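Local coordinates for protein MGS-MChE2 (Uncultured bacterium, PDB 5JD6) that probably hydrolyses carboxylic esters, as an alpha/beta hydrolase esterase recovered from lagoon sediment, at residues I22-G27 with Y47-P52; N84-G89 with A110-G115. One frame throughout, in Å; residues are numbered along the deposited sequence.

Contact 1: I22-G27 with Y47-P52; sequences IVILHG and YKVLIP
Tyr47 meets Ile22 at the start of this parallel strand pair: Ile22 CD1 sits obliquely to the tyrosine ring, 3.9 Å from Tyr47 CD1. The ring also meets Phe249, and its hydroxyl hydrogen-bonds to O of Phe254, the C-terminal residue. Lys48 contributes its backbone, its O accepting a hydrogen bond from Ile22 N whose modelled length is doubtfully short; the extended side chain leads away, and NZ bonds to Tyr82 OH. Val49 is level with Ile22, and its CG1 is met by Ile24 CD1 at 3.7 Å. Ile24 has CG1 anti to its carbonyl carbon (chi1 -71°), and the extended second torsion (chi2 -180°) carries CD1 to that methyl. Leu50 links the backbones twice: Leu50 N donates to Ile22 O at 2.8 Å, and Leu50 O accepts from Ile24 N, also at 2.8 Å. Its side chain lies with Val23 on the face covered by helix 66-80. Ile51 runs beside Ile24, pointing the same way on the face covered by helix 36-41, with Ile51 CG1 3.9 Å from Ile24 CB. An alanine in place of Ile51 would probably open a gap beside the CG2 and CD1 methyls of Ile24 and lose the packing on Ile39. Pro52 closes the pair with its ring: Pro52 CD lies 3.3 Å from Ile24 O. It is also 3.9 Å from Val23 CG1, the Pro52 and Val23 side chains crossing at about a right angle. Pro52 O is near the His26 ring plane, at its edge, and His26 NE2 makes a weak hydrogen bond to Glu53. Between these strands, joined by a beta-alpha-beta crossover through helix 36-41, alignment thus rests on main-chain bonds, while apolar side chains fill the faces under helices 66-80 and 36-41.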
loop_
_atom_site.group_PDB
_atom_site.type_symbol
_atom_site.label_atom_id
_atom_site.label_comp_id
_atom_site.label_asym_id
_atom_site.label_seq_id
_atom_site.Cartn_x
_atom_site.Cartn_y
_atom_site.Cartn_z
ATOM N N ILE A 22 -3.756 -1.444 11.323
ATOM C CA ILE A 22 -3.336 -1.736 9.959
ATOM C C ILE A 22 -3.501 -0.486 9.103
ATOM O O ILE A 22 -4.621 -0.030 8.870
ATOM C CB ILE A 22 -4.146 -2.890 9.337
ATOM C CG1 ILE A 22 -3.940 -4.182 10.127
ATOM C CG2 ILE A 22 -3.756 -3.093 7.880
ATOM C CD1 ILE A 22 -4.721 -5.358 9.580
ATOM N N VAL A 23 -2.384 0.073 8.646
ATOM C CA VAL A 23 -2.425 1.262 7.806
ATOM C C VAL A 23 -2.358 0.878 6.332
ATOM O O VAL A 23 -1.418 0.216 5.891
ATOM C CB VAL A 23 -1.281 2.235 8.143
ATOM C CG1 VAL A 23 -1.347 3.460 7.246
ATOM C CG2 VAL A 23 -1.353 2.642 9.609
ATOM N N ILE A 24 -3.366 1.302 5.578
ATOM C CA ILE A 24 -3.515 0.913 4.183
ATOM C C ILE A 24 -3.142 2.038 3.221
ATOM O O ILE A 24 -3.651 3.151 3.329
ATOM C CB ILE A 24 -4.960 0.470 3.893
ATOM C CG1 ILE A 24 -5.247 -0.875 4.560
ATOM C CG2 ILE A 24 -5.203 0.382 2.399
ATOM C CD1 ILE A 24 -6.649 -1.386 4.316
ATOM N N LEU A 25 -2.253 1.737 2.279
ATOM C CA LEU A 25 -1.862 2.703 1.261
ATOM C C LEU A 25 -2.345 2.274 -0.121
ATOM O O LEU A 25 -1.826 1.321 -0.701
ATOM C CB LEU A 25 -0.347 2.886 1.247
ATOM C CG LEU A 25 0.278 3.484 2.505
ATOM C CD1 LEU A 25 1.785 3.578 2.345
ATOM C CD2 LEU A 25 -0.321 4.848 2.796
ATOM N N HIS A 26 -3.341 2.983 -0.642
ATOM C CA HIS A 26 -3.858 2.704 -1.976
ATOM C C HIS A 26 -3.043 3.453 -3.028
ATOM O O HIS A 26 -2.246 4.330 -2.696
ATOM C CB HIS A 26 -5.337 3.085 -2.071
ATOM C CG HIS A 26 -5.584 4.562 -2.035
ATOM N ND1 HIS A 26 -6.129 5.249 -3.096
ATOM C CD2 HIS A 26 -5.354 5.479 -1.067
ATOM C CE1 HIS A 26 -6.228 6.530 -2.783
ATOM N NE2 HIS A 26 -5.765 6.696 -1.559
ATOM N N GLY A 27 -3.245 3.106 -4.296
ATOM C CA GLY A 27 -2.493 3.714 -5.379
ATOM C C GLY A 27 -3.139 4.968 -5.941
ATOM O O GLY A 27 -3.905 5.644 -5.255
ATOM N N TYR A 47 -8.510 -6.046 14.765
ATOM C CA TYR A 47 -7.555 -5.153 14.116
ATOM C C TYR A 47 -8.126 -3.758 13.888
ATOM O O TYR A 47 -9.335 -3.579 13.766
ATOM C CB TYR A 47 -7.092 -5.744 12.784
ATOM C CG TYR A 47 -6.284 -7.011 12.934
ATOM C CD1 TYR A 47 -4.915 -6.962 13.159
ATOM C CD2 TYR A 47 -6.892 -8.256 12.857
ATOM C CE1 TYR A 47 -4.173 -8.119 13.301
ATOM C CE2 TYR A 47 -6.159 -9.418 12.995
ATOM C CZ TYR A 47 -4.801 -9.344 13.218
ATOM O OH TYR A 47 -4.070 -10.500 13.357
ATOM N N LYS A 48 -7.239 -2.772 13.835
ATOM C CA LYS A 48 -7.630 -1.399 13.558
ATOM C C LYS A 48 -7.226 -1.029 12.135
ATOM O O LYS A 48 -6.041 -0.957 11.820
ATOM C CB LYS A 48 -6.983 -0.450 14.564
ATOM C CG LYS A 48 -7.633 0.915 14.671
ATOM C CD LYS A 48 -6.964 1.720 15.773
ATOM C CE LYS A 48 -7.698 3.016 16.046
ATOM N NZ LYS A 48 -6.993 3.844 17.065
ATOM N N VAL A 49 -8.212 -0.806 11.274
ATOM C CA VAL A 49 -7.932 -0.491 9.879
ATOM C C VAL A 49 -7.973 1.013 9.630
ATOM O O VAL A 49 -8.983 1.670 9.881
ATOM C CB VAL A 49 -8.922 -1.193 8.933
ATOM C CG1 VAL A 49 -8.581 -0.880 7.485
ATOM C CG2 VAL A 49 -8.903 -2.695 9.173
ATOM N N LEU A 50 -6.862 1.551 9.136
ATOM C CA LEU A 50 -6.747 2.977 8.856
ATOM C C LEU A 50 -6.359 3.202 7.402
ATOM O O LEU A 50 -5.354 2.667 6.933
ATOM C CB LEU A 50 -5.717 3.629 9.782
ATOM C CG LEU A 50 -5.994 3.544 11.284
ATOM C CD1 LEU A 50 -4.732 3.170 12.043
ATOM C CD2 LEU A 50 -6.549 4.860 11.794
ATOM N N ILE A 51 -7.156 3.987 6.688
ATOM C CA ILE A 51 -6.859 4.282 5.291
ATOM C C ILE A 51 -6.701 5.782 5.074
ATOM O O ILE A 51 -7.676 6.482 4.810
ATOM C CB ILE A 51 -7.950 3.742 4.351
ATOM C CG1 ILE A 51 -8.336 2.316 4.743
ATOM C CG2 ILE A 51 -7.478 3.792 2.906
ATOM C CD1 ILE A 51 -9.338 1.683 3.814
ATOM N N PRO A 52 -5.460 6.280 5.193
ATOM C CA PRO A 52 -5.163 7.704 5.015
ATOM C C PRO A 52 -5.123 8.115 3.551
ATOM O O PRO A 52 -4.681 7.337 2.704
ATOM C CB PRO A 52 -3.783 7.850 5.655
ATOM C CG PRO A 52 -3.149 6.521 5.446
ATOM C CD PRO A 52 -4.260 5.509 5.562
#

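Contact 2: N84-G89 with A110-G115; sequences NVILLG and ALVITG
Leu87 and Val112 lie at the middle of a parallel backbone pairing with four hydrogen bonds. Leu87 N donates to Ala110 O, and Leu87 O receives Val112 N at 2.6 Å, nearly straight at 175°. Gly89 continues the pattern, its N bonding to Val112 O at 3.0 Å and its O accepting from Thr114 N at 3.2 Å, a more bent bond (148°). Weaker CA-H...O contacts accompany these, such as Leu88 CA to Val112 O at 3.4 Å. The apolar contacts fall on two faces. Leu88 CG lies anti to the backbone N (chi1 171°), and from there the second torsion turns CD1 to Val112 CG1 at 3.6 Å, while Ile86 CG2 faces Val112 CG2 at 4.2 Å. On the other face Leu87 CB meets Leu111 CD1 at 4.0 Å. Gly89 is probably the first glycine of the nucleophile elbow, and Thr114 O accepts a bond from Asn90 just beyond it. Helix 92-103, the crossover between these strands, covers the Leu87 and Leu111 face; helix 238-252 covers Ile86, Ala110 and Val112, and strand 20-25 flanks strand 85-91 away from strand 108-113.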
loop_
_atom_site.group_PDB
_atom_site.type_symbol
_atom_site.label_atom_id
_atom_site.label_comp_id
_atom_site.label_asym_id
_atom_site.label_seq_id
_atom_site.Cartn_x
_atom_site.Cartn_y
_atom_site.Cartn_z
ATOM N N ASN A 84 4.399 1.147 16.496
ATOM C CA ASN A 84 4.547 0.271 15.342
ATOM C C ASN A 84 3.195 -0.017 14.697
ATOM O O ASN A 84 2.173 -0.081 15.380
ATOM C CB ASN A 84 5.232 -1.038 15.739
ATOM C CG ASN A 84 4.376 -1.891 16.656
ATOM O OD1 ASN A 84 3.605 -1.374 17.464
ATOM N ND2 ASN A 84 4.509 -3.206 16.531
ATOM N N VAL A 85 3.193 -0.177 13.378
ATOM C CA VAL A 85 1.970 -0.488 12.646
ATOM C C VAL A 85 2.196 -1.596 11.629
ATOM O O VAL A 85 3.327 -2.019 11.392
ATOM C CB VAL A 85 1.416 0.746 11.899
ATOM C CG1 VAL A 85 0.941 1.804 12.880
ATOM C CG2 VAL A 85 2.465 1.308 10.950
ATOM N N ILE A 86 1.107 -2.064 11.031
ATOM C CA ILE A 86 1.184 -2.986 9.910
ATOM C C ILE A 86 0.846 -2.236 8.626
ATOM O O ILE A 86 -0.227 -1.642 8.513
ATOM C CB ILE A 86 0.234 -4.185 10.083
ATOM C CG1 ILE A 86 0.650 -5.018 11.296
ATOM C CG2 ILE A 86 0.225 -5.042 8.829
ATOM C CD1 ILE A 86 -0.231 -6.223 11.545
ATOM N N LEU A 87 1.768 -2.252 7.670
ATOM C CA LEU A 87 1.566 -1.554 6.404
ATOM C C LEU A 87 1.058 -2.483 5.307
ATOM O O LEU A 87 1.665 -3.517 5.016
ATOM C CB LEU A 87 2.862 -0.885 5.944
ATOM C CG LEU A 87 3.356 0.311 6.757
ATOM C CD1 LEU A 87 4.550 0.951 6.067
ATOM C CD2 LEU A 87 2.242 1.325 6.960
ATOM N N LEU A 88 -0.059 -2.097 4.701
ATOM C CA LEU A 88 -0.623 -2.820 3.571
ATOM C C LEU A 88 -0.669 -1.891 2.364
ATOM O O LEU A 88 -1.274 -0.820 2.418
ATOM C CB LEU A 88 -2.019 -3.351 3.916
ATOM C CG LEU A 88 -2.888 -3.959 2.812
ATOM C CD1 LEU A 88 -2.119 -4.970 1.981
ATOM C CD2 LEU A 88 -4.123 -4.603 3.422
ATOM N N GLY A 89 -0.019 -2.295 1.277
ATOM C CA GLY A 89 0.102 -1.435 0.116
ATOM C C GLY A 89 -0.212 -2.094 -1.212
ATOM O O GLY A 89 0.097 -3.265 -1.431
ATOM N N ALA A 110 5.029 -5.145 10.415
ATOM C CA ALA A 110 4.995 -6.052 9.274
ATOM C C ALA A 110 4.602 -5.304 8.008
ATOM O O ALA A 110 3.975 -4.246 8.070
ATOM C CB ALA A 110 4.034 -7.202 9.533
ATOM N N LEU A 111 4.971 -5.864 6.862
ATOM C CA LEU A 111 4.690 -5.242 5.576
ATOM C C LEU A 111 3.920 -6.193 4.668
ATOM O O LEU A 111 4.393 -7.285 4.362
ATOM C CB LEU A 111 5.994 -4.809 4.903
ATOM C CG LEU A 111 5.907 -4.276 3.472
ATOM C CD1 LEU A 111 5.025 -3.039 3.410
ATOM C CD2 LEU A 111 7.298 -3.976 2.936
ATOM N N VAL A 112 2.730 -5.781 4.243
ATOM C CA VAL A 112 1.936 -6.595 3.331
ATOM C C VAL A 112 1.884 -5.945 1.953
ATOM O O VAL A 112 1.494 -4.785 1.814
ATOM C CB VAL A 112 0.507 -6.812 3.854
ATOM C CG1 VAL A 112 -0.215 -7.846 3.001
ATOM C CG2 VAL A 112 0.537 -7.242 5.313
ATOM N N ILE A 113 2.282 -6.704 0.939
ATOM C CA ILE A 113 2.409 -6.180 -0.414
ATOM C C ILE A 113 1.582 -6.989 -1.399
ATOM O O ILE A 113 1.553 -8.222 -1.341
ATOM C CB ILE A 113 3.881 -6.171 -0.862
ATOM C CG1 ILE A 113 4.644 -5.081 -0.119
ATOM C CG2 ILE A 113 4.006 -5.951 -2.361
ATOM C CD1 ILE A 113 6.127 -5.176 -0.311
ATOM N N THR A 114 0.903 -6.288 -2.299
ATOM C CA THR A 114 0.087 -6.940 -3.309
ATOM C C THR A 114 -0.083 -6.079 -4.557
ATOM O O THR A 114 -0.572 -4.952 -4.483
ATOM C CB THR A 114 -1.298 -7.325 -2.736
ATOM O OG1 THR A 114 -2.183 -7.689 -3.805
ATOM C CG2 THR A 114 -1.892 -6.200 -1.907
ATOM N N GLY A 115 0.334 -6.622 -5.698
ATOM C CA GLY A 115 0.297 -5.911 -6.963
ATOM C C GLY A 115 0.906 -4.526 -6.866
ATOM O O GLY A 115 0.283 -3.541 -7.253
#

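Contacts 1 and 2 each pair the two strands of a beta-alpha-beta unit, one following the other along the chain, their centres about 9 Å apart, joined where strands 20-25 and 85-91 lie side by side in the central sheet. Leu25 N reaches Leu88 O at 2.7 Å and Val23 N reaches Ile86 O at 2.8 Å, both probable hydrogen bonds, while Val23 CB packs on Leu87 CD2 at 3.8 Å. Strand 85-91 runs into the likely nucleophile elbow carrying Ser91, a candidate triad member with His231 and Asp203. Leu25 of contact 1 touches that elbow, and His26 and Gly27 begin the loop that in related hydrolases usually helps form the oxyanion hole.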